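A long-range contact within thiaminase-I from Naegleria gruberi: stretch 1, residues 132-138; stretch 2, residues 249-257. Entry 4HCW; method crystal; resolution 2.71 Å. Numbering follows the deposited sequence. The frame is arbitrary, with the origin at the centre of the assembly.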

# COMPACT_ATOMS: atom_id res chain seq x y z
N GLN A 132 18.66 -9.90 13.46
CA GLN A 132 17.89 -8.68 13.23
C GLN A 132 18.60 -7.79 12.22
O GLN A 132 19.78 -8.00 11.91
CB GLN A 132 17.72 -7.92 14.55
N ALA A 133 17.90 -6.79 11.70
CA ALA A 133 18.47 -5.87 10.73
C ALA A 133 17.68 -4.56 10.60
O ALA A 133 16.61 -4.42 11.17
CB ALA A 133 18.59 -6.54 9.37
N SER A 134 18.23 -3.62 9.84
CA SER A 134 17.59 -2.34 9.60
C SER A 134 17.11 -2.22 8.15
O SER A 134 16.23 -1.43 7.84
CB SER A 134 18.54 -1.19 9.93
N SER A 135 17.72 -3.02 7.28
CA SER A 135 17.32 -3.07 5.87
C SER A 135 17.32 -4.51 5.36
O SER A 135 17.84 -5.41 6.02
CB SER A 135 18.26 -2.21 5.02
OG SER A 135 19.59 -2.69 5.08
N LEU A 136 16.72 -4.73 4.19
CA LEU A 136 16.63 -6.07 3.62
C LEU A 136 17.98 -6.59 3.13
O LEU A 136 18.26 -7.78 3.24
CB LEU A 136 15.60 -6.11 2.49
CG LEU A 136 14.19 -6.52 2.91
CD1 LEU A 136 13.25 -6.51 1.71
CD2 LEU A 136 14.21 -7.89 3.56
N LEU A 137 18.80 -5.70 2.58
CA LEU A 137 20.14 -6.07 2.13
C LEU A 137 20.97 -6.53 3.32
O LEU A 137 21.65 -7.55 3.26
CB LEU A 137 20.82 -4.89 1.44
CG LEU A 137 20.43 -4.62 -0.01
CD1 LEU A 137 21.15 -3.39 -0.53
CD2 LEU A 137 20.73 -5.83 -0.88
N GLU A 138 20.91 -5.76 4.40
CA GLU A 138 21.59 -6.11 5.64
C GLU A 138 21.10 -7.45 6.17
O GLU A 138 21.89 -8.28 6.61
CB GLU A 138 21.36 -5.01 6.69
CG GLU A 138 21.91 -5.33 8.07
CD GLU A 138 21.55 -4.27 9.09
OE1 GLU A 138 21.76 -4.51 10.30
OE2 GLU A 138 21.07 -3.19 8.68
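Stretch 2, residues 249-257: VQLIGTSDK

This is a small backbone-led contact, in which an irregular segment of stretch 2 lies against the start of a helix in stretch 1 and offers carbonyl oxygens to the first free amides of that helix, with one apolar side-chain pair packed beside them. Together the two surfaces bury 409 Å².

Stretch 1 runs extended through Ala133, turns at Ser134, extends again at Ser135 and enters the helix at Leu136. Stretch 2 is also extended from Gln250 through Gly253, with Leu251 less fully stretched; Thr254 then adopts helix-like torsions, Ser255 is extended once more, and Asp256 takes a positive phi of 59°. The chains draw nearest at Ser135 and Gly253, whose CA atoms are 5.0 Å apart, and at Leu136 and Thr254, whose CA atoms are 4.6 Å apart, so the residue numbers rise together along both stretches.

The first turn of a helix has amides with no carbonyl of the preceding turn to receive them, and stretch 2 supplies two acceptors. Leu136 N donates to Gly253 O at 2.8 Å with an angle of 151°, a good bond; Leu137 N reaches Thr254 O at 3.3 Å and 139°, a weak one. Gly253 O also lies 3.3 Å from Ser135 CA, a CA-H...O contact. Ser135 suits the N-cap: with chi1 in p, its OG accepts a weak capping bond from Glu138 N at 3.4 Å. Glu138 in turn reaches back, its OE2 accepting from Ser134 N at 3.1 Å, which ties the loop to the first turn.

Gly253 has phi and psi open to other residues, but a CB here would come within 2.1 Å of Lys257 O; the absence of a side chain thus lets stretch 2 fold back closely on itself.

Leu136 and Ile252 both point toward the opposing stretch, and their branched aliphatic side chains meet with Leu136 CG 3.6 Å from Ile252 CD1, a contact suited to buried residues. Thr254 directs its CB away, leaving its carbonyl as the nearer group: Thr254 O is 3.6 Å from Leu136 CB. Farther along, Leu137 CD1 rests 3.7 Å from Ser255 CB, and Ser135 CB lies 3.7 Å from Asp256 N; both serine CB atoms point sideways. At the other end Gln250, long enough to span a wider gap, brings OE1 to 3.8 Å from Ala133 O, a proximity without a hydrogen bond.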

# COMPACT_ATOMS: atom_id res chain seq x y z
N VAL A 249 6.67 -7.01 13.97
CA VAL A 249 6.54 -6.41 12.65
C VAL A 249 7.17 -5.02 12.64
O VAL A 249 6.94 -4.22 13.55
CB VAL A 249 5.05 -6.34 12.21
CG1 VAL A 249 4.19 -5.71 13.29
CG2 VAL A 249 4.91 -5.60 10.90
N GLN A 250 7.97 -4.74 11.62
CA GLN A 250 8.70 -3.47 11.56
C GLN A 250 8.79 -2.91 10.14
O GLN A 250 8.55 -3.61 9.16
CB GLN A 250 10.11 -3.64 12.12
CG GLN A 250 10.95 -4.67 11.38
CD GLN A 250 12.41 -4.64 11.77
OE1 GLN A 250 13.07 -5.67 11.85
NE2 GLN A 250 12.93 -3.44 12.02
N LEU A 251 9.13 -1.62 10.06
CA LEU A 251 9.39 -0.97 8.78
C LEU A 251 10.82 -1.23 8.34
O LEU A 251 11.77 -0.74 8.97
CB LEU A 251 9.18 0.54 8.90
CG LEU A 251 7.80 1.10 8.58
CD1 LEU A 251 7.81 2.61 8.76
CD2 LEU A 251 7.38 0.72 7.17
N ILE A 252 10.98 -2.00 7.27
CA ILE A 252 12.31 -2.23 6.71
C ILE A 252 12.37 -1.81 5.25
O ILE A 252 11.54 -2.22 4.44
CB ILE A 252 12.73 -3.71 6.83
CG1 ILE A 252 11.58 -4.62 6.40
CG2 ILE A 252 13.15 -4.03 8.26
CD1 ILE A 252 12.04 -5.89 5.73
N GLY A 253 13.35 -0.98 4.93
CA GLY A 253 13.59 -0.62 3.55
C GLY A 253 14.34 -1.76 2.88
O GLY A 253 15.07 -2.50 3.55
N THR A 254 14.17 -1.90 1.57
CA THR A 254 14.92 -2.90 0.82
C THR A 254 16.40 -2.51 0.86
O THR A 254 17.28 -3.37 0.78
CB THR A 254 14.42 -3.01 -0.63
OG1 THR A 254 15.29 -3.86 -1.38
CG2 THR A 254 14.36 -1.65 -1.28
N SER A 255 16.65 -1.22 1.01
CA SER A 255 17.98 -0.69 1.23
C SER A 255 17.86 0.71 1.83
O SER A 255 17.22 1.58 1.25
CB SER A 255 18.77 -0.62 -0.07
OG SER A 255 18.16 0.27 -0.99
N ASP A 256 18.46 0.89 3.01
CA ASP A 256 18.46 2.18 3.69
C ASP A 256 17.05 2.69 4.00
O ASP A 256 16.47 2.33 5.03
CB ASP A 256 19.24 3.22 2.88
CG ASP A 256 19.41 4.53 3.62
OD1 ASP A 256 19.43 4.52 4.87
OD2 ASP A 256 19.54 5.58 2.95
N LYS A 257 16.50 3.51 3.11
CA LYS A 257 15.21 4.14 3.34
C LYS A 257 14.03 3.18 3.19
O LYS A 257 13.98 2.40 2.24
CB LYS A 257 15.03 5.34 2.40
CG LYS A 257 15.24 6.70 3.07
CD LYS A 257 16.61 6.81 3.71
CE LYS A 257 16.80 8.16 4.37
NZ LYS A 257 18.12 8.28 5.04